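Local coordinates for Alpha/beta hydrolase fold-3 domain protein (Sulfolobus islandicus, PDB 5LK6) that probably hydrolyses carboxylic ester bonds, as a thermostable lipase/carboxylesterase of the alpha/beta hydrolase fold, at residues Y71-Y76 against N134-F139; P92-I97 against V105-Y110. One frame throughout, in Å; residues are numbered along the deposited sequence.

Contact 1: Y71-Y76 against N134-F139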
# COMPACT_ATOMS: atom_id res chain seq x y z
N TYR A 71 20.89 6.26 -12.27
CA TYR A 71 20.11 5.67 -11.19
C TYR A 71 19.84 6.64 -10.02
O TYR A 71 20.50 7.69 -9.85
CB TYR A 71 20.87 4.51 -10.65
CG TYR A 71 21.26 3.45 -11.63
CD1 TYR A 71 20.30 2.67 -12.29
CD2 TYR A 71 22.61 3.15 -11.85
CE1 TYR A 71 20.66 1.62 -13.15
CE2 TYR A 71 23.02 2.10 -12.69
CZ TYR A 71 22.06 1.32 -13.35
OH TYR A 71 22.51 0.27 -14.19
N GLY A 72 18.80 6.31 -9.25
CA GLY A 72 18.66 6.85 -7.89
C GLY A 72 19.32 5.80 -7.01
O GLY A 72 19.46 4.61 -7.41
N VAL A 73 19.76 6.24 -5.83
CA VAL A 73 20.43 5.32 -4.86
C VAL A 73 19.66 5.26 -3.55
O VAL A 73 19.37 6.28 -2.93
CB VAL A 73 21.88 5.73 -4.55
CG1 VAL A 73 22.55 4.69 -3.65
CG2 VAL A 73 22.67 5.89 -5.82
N LEU A 74 19.33 4.04 -3.14
CA LEU A 74 18.62 3.81 -1.86
C LEU A 74 19.60 3.25 -0.83
O LEU A 74 20.16 2.17 -1.03
CB LEU A 74 17.47 2.83 -2.06
CG LEU A 74 16.64 2.50 -0.80
CD1 LEU A 74 15.84 3.72 -0.40
CD2 LEU A 74 15.75 1.29 -1.06
N ILE A 75 19.80 3.98 0.26
CA ILE A 75 20.51 3.42 1.41
C ILE A 75 19.51 2.53 2.17
O ILE A 75 18.43 2.99 2.57
CB ILE A 75 20.97 4.50 2.39
CG1 ILE A 75 21.82 5.56 1.68
CG2 ILE A 75 21.69 3.82 3.57
CD1 ILE A 75 23.12 5.03 1.09
N TYR A 76 19.88 1.26 2.36
CA TYR A 76 19.03 0.33 3.06
C TYR A 76 19.70 -0.10 4.35
O TYR A 76 20.77 -0.66 4.28
CB TYR A 76 18.62 -0.89 2.22
CG TYR A 76 17.45 -1.58 2.88
CD1 TYR A 76 16.15 -1.14 2.68
CD2 TYR A 76 17.65 -2.59 3.82
CE1 TYR A 76 15.08 -1.74 3.32
CE2 TYR A 76 16.58 -3.18 4.48
CZ TYR A 76 15.30 -2.76 4.23
OH TYR A 76 14.25 -3.36 4.91
N ASN A 134 28.15 11.79 -1.25
CA ASN A 134 29.30 12.56 -1.75
C ASN A 134 30.11 11.79 -2.77
O ASN A 134 31.17 12.21 -3.10
CB ASN A 134 30.25 12.92 -0.60
CG ASN A 134 29.66 13.94 0.32
OD1 ASN A 134 28.94 14.85 -0.09
ND2 ASN A 134 29.95 13.80 1.58
N ASN A 135 29.62 10.66 -3.23
CA ASN A 135 30.33 9.83 -4.15
C ASN A 135 29.33 9.16 -5.09
O ASN A 135 29.48 7.97 -5.45
CB ASN A 135 31.12 8.79 -3.36
CG ASN A 135 32.32 9.39 -2.65
OD1 ASN A 135 33.34 9.67 -3.28
ND2 ASN A 135 32.22 9.59 -1.30
N LEU A 136 28.33 9.92 -5.55
CA LEU A 136 27.32 9.32 -6.43
C LEU A 136 27.93 8.82 -7.74
O LEU A 136 27.52 7.77 -8.24
CB LEU A 136 26.17 10.30 -6.71
CG LEU A 136 25.35 10.57 -5.43
CD1 LEU A 136 24.43 11.80 -5.53
CD2 LEU A 136 24.59 9.30 -5.02
N ASP A 137 28.94 9.56 -8.23
CA ASP A 137 29.77 9.20 -9.39
C ASP A 137 30.17 7.72 -9.36
O ASP A 137 30.11 7.06 -10.40
CB ASP A 137 30.98 10.17 -9.56
CG ASP A 137 31.73 10.48 -8.20
OD1 ASP A 137 31.30 11.42 -7.37
OD2 ASP A 137 32.75 9.76 -7.96
N LYS A 138 30.48 7.16 -8.18
CA LYS A 138 30.81 5.72 -8.08
C LYS A 138 29.64 4.81 -8.46
O LYS A 138 29.84 3.65 -8.74
CB LYS A 138 31.26 5.30 -6.64
CG LYS A 138 32.74 5.31 -6.26
CD LYS A 138 33.30 6.74 -6.08
CE LYS A 138 34.38 6.82 -4.99
NZ LYS A 138 35.40 5.73 -5.11
N PHE A 139 28.40 5.31 -8.40
CA PHE A 139 27.19 4.49 -8.51
C PHE A 139 26.32 4.87 -9.67
O PHE A 139 25.29 4.20 -9.91
CB PHE A 139 26.33 4.67 -7.24
CG PHE A 139 27.02 4.25 -5.98
CD1 PHE A 139 27.19 2.91 -5.70
CD2 PHE A 139 27.54 5.18 -5.12
CE1 PHE A 139 27.84 2.51 -4.55
CE2 PHE A 139 28.21 4.78 -3.98
CZ PHE A 139 28.35 3.45 -3.68
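V73 meets L136 and F139 through a single methyl, CG2, and this is the close-packed apolar part of the contact. CG2 lies 4.0 Å from CD2 of L136 and 4.1 Å from CB of F139. The V73 and L136 side chains run past each other in opposite directions, whereas V73 and F139 cross at about a right angle. In V73 the branch CG1 stands opposite the backbone N (chi1 -175°), which leaves CG2 as the methyl turned to the loop. F139 meets this methyl with its CB; one face of its ring carries CB of K138, offset toward the rim.

The segments join the start of strand 72-77, an inner strand of the alpha/beta hydrolase sheet, to the loop that leads from helix 120-133 into strand 144-150, the neighbouring parallel strand. Backbone bonds continue the link beyond the loop segment, from Y71 to D140 and M143 and from V73 to G144 and A146.

Y71 makes a second buried approach. Its ring presents an edge to the backbone of F139, with CD2 3.5 Å from F139 O near the ring plane, and its hydroxyl is hydrogen-bonded to the carbonyl of A67. The open side is the turn, where N134, D137 and K138 are exposed to solvent and N135 and L136 partly so; backbone bonds from K138 N to N135 O and from F139 N to L136 O close it.

Contact 2: P92-I97 against V105-Y110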
# COMPACT_ATOMS: atom_id res chain seq x y z
N PRO A 92 18.16 -11.47 0.19
CA PRO A 92 16.93 -11.66 -0.57
C PRO A 92 15.98 -10.44 -0.63
O PRO A 92 15.46 -10.09 -1.70
CB PRO A 92 16.25 -12.84 0.12
CG PRO A 92 17.37 -13.63 0.67
CD PRO A 92 18.35 -12.58 1.14
N LEU A 93 15.78 -9.78 0.49
CA LEU A 93 14.92 -8.61 0.48
C LEU A 93 15.53 -7.47 -0.34
O LEU A 93 14.81 -6.78 -1.05
CB LEU A 93 14.66 -8.18 1.92
CG LEU A 93 13.85 -6.91 2.14
CD1 LEU A 93 12.47 -6.99 1.53
CD2 LEU A 93 13.75 -6.66 3.64
N CYS A 94 16.83 -7.25 -0.19
CA CYS A 94 17.46 -6.10 -0.80
C CYS A 94 17.47 -6.30 -2.28
O CYS A 94 17.27 -5.36 -3.02
CB CYS A 94 18.87 -5.87 -0.30
SG CYS A 94 18.90 -5.06 1.31
N ARG A 95 17.68 -7.54 -2.70
CA ARG A 95 17.58 -7.89 -4.12
C ARG A 95 16.22 -7.59 -4.66
O ARG A 95 16.12 -7.03 -5.72
CB ARG A 95 17.88 -9.38 -4.37
CG ARG A 95 19.36 -9.70 -4.38
CD ARG A 95 19.56 -11.22 -4.33
NE ARG A 95 20.98 -11.51 -4.47
CZ ARG A 95 21.66 -11.51 -5.63
NH1 ARG A 95 21.08 -11.27 -6.80
NH2 ARG A 95 22.95 -11.74 -5.58
N ALA A 96 15.18 -7.97 -3.92
CA ALA A 96 13.79 -7.78 -4.31
C ALA A 96 13.42 -6.32 -4.37
O ALA A 96 12.69 -5.90 -5.27
CB ALA A 96 12.86 -8.53 -3.39
N ILE A 97 13.91 -5.52 -3.43
CA ILE A 97 13.70 -4.08 -3.55
C ILE A 97 14.38 -3.51 -4.80
O ILE A 97 13.78 -2.72 -5.53
CB ILE A 97 14.18 -3.38 -2.28
CG1 ILE A 97 13.22 -3.78 -1.17
CG2 ILE A 97 14.27 -1.89 -2.46
CD1 ILE A 97 13.74 -3.42 0.19
N VAL A 105 20.71 -0.18 -4.73
CA VAL A 105 20.56 -0.39 -3.28
C VAL A 105 21.95 -0.59 -2.63
O VAL A 105 22.73 -1.43 -3.09
CB VAL A 105 19.61 -1.57 -2.96
CG1 VAL A 105 19.54 -1.81 -1.45
CG2 VAL A 105 18.21 -1.24 -3.50
N VAL A 106 22.22 0.19 -1.60
CA VAL A 106 23.39 0.05 -0.75
C VAL A 106 22.93 -0.40 0.67
O VAL A 106 22.51 0.41 1.50
CB VAL A 106 24.14 1.40 -0.69
CG1 VAL A 106 25.43 1.32 0.13
CG2 VAL A 106 24.45 1.86 -2.07
N SER A 107 23.00 -1.71 0.92
CA SER A 107 22.71 -2.35 2.20
C SER A 107 23.92 -2.18 3.16
O SER A 107 25.00 -2.71 2.91
CB SER A 107 22.44 -3.83 1.91
OG SER A 107 22.12 -4.53 3.07
N VAL A 108 23.74 -1.39 4.22
CA VAL A 108 24.83 -1.05 5.15
C VAL A 108 24.94 -2.08 6.31
O VAL A 108 23.95 -2.31 6.97
CB VAL A 108 24.61 0.35 5.70
CG1 VAL A 108 25.72 0.74 6.64
CG2 VAL A 108 24.53 1.39 4.56
N ASP A 109 26.10 -2.74 6.51
CA ASP A 109 26.40 -3.57 7.72
C ASP A 109 26.88 -2.64 8.85
O ASP A 109 28.06 -2.63 9.21
CB ASP A 109 27.46 -4.70 7.45
CG ASP A 109 26.90 -6.11 7.58
OD1 ASP A 109 25.95 -6.33 8.35
OD2 ASP A 109 27.44 -7.05 6.95
N TYR A 110 25.97 -1.87 9.40
CA TYR A 110 26.25 -1.01 10.55
C TYR A 110 26.66 -1.92 11.71
O TYR A 110 26.27 -3.09 11.76
CB TYR A 110 25.04 -0.10 10.91
CG TYR A 110 23.73 -0.84 11.28
CD1 TYR A 110 23.52 -1.35 12.56
CD2 TYR A 110 22.72 -1.01 10.33
CE1 TYR A 110 22.35 -2.00 12.87
CE2 TYR A 110 21.56 -1.69 10.61
CZ TYR A 110 21.37 -2.18 11.87
OH TYR A 110 20.22 -2.86 12.15
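C94 and I97, one helical turn apart, both rest on V105, and C94 also reaches S107, two residues further along the strand. The cysteine sulfur stands opposite its own carbonyl carbon (chi1 -80°), a rotation that carries it to the serine: SG is 3.7 Å from OG and 3.8 Å from CB of S107. That hydroxyl in turn lies opposite the backbone N of S107 (chi1 -178°). In V105, CG1 lies 4.3 Å from CB of C94, while CG2 is 4.1 Å from CG2 of I97, whose side chain crosses the valine at about a right angle, and 4.3 Å from the backbone O of C94.

Helix 91-101 and strand 104-108 are the last two elements of a beta-alpha-beta unit that begins with strand 72-77. Their local axes run nearly antiparallel, at 159°, with a closest approach of 9.2 Å. V106 points away from the helix and packs on A60. R95 points away from the strand, and its NE forms a salt bridge with D91, one turn earlier in the helix.

All four touching residues are buried. The thiol and hydroxyl are the polar side-chain groups here, and C94 O is hydrogen-bonded to T98 OG1; van der Waals packing, rather than directional bonds, therefore probably holds these two segments together.

Overall arrangement
The centres of the two contacts are 13 Å apart, and contact 2 is nested along the chain inside the loop that contact 1 closes. They share the sheet: strands 72-77 and 104-108 are parallel neighbours, probably hydrogen-bonded from Y76 N to V106 O and from V106 N to L74 O, each 2.9 Å. Y76 also packs on helix 91-101, with CD2 3.7 Å from SG of C94. The centre of contact 1 lies about 18 Å from the centre of the chain and that of contact 2 about 10 Å. The Y76 hydroxyl is hydrogen-bonded to OD1 of D150, next to S151, the probable nucleophile of a triad with H274 and D244, on a probable nucleophile elbow (GxSxG); the side chain of I97 lies near that elbow without touching it.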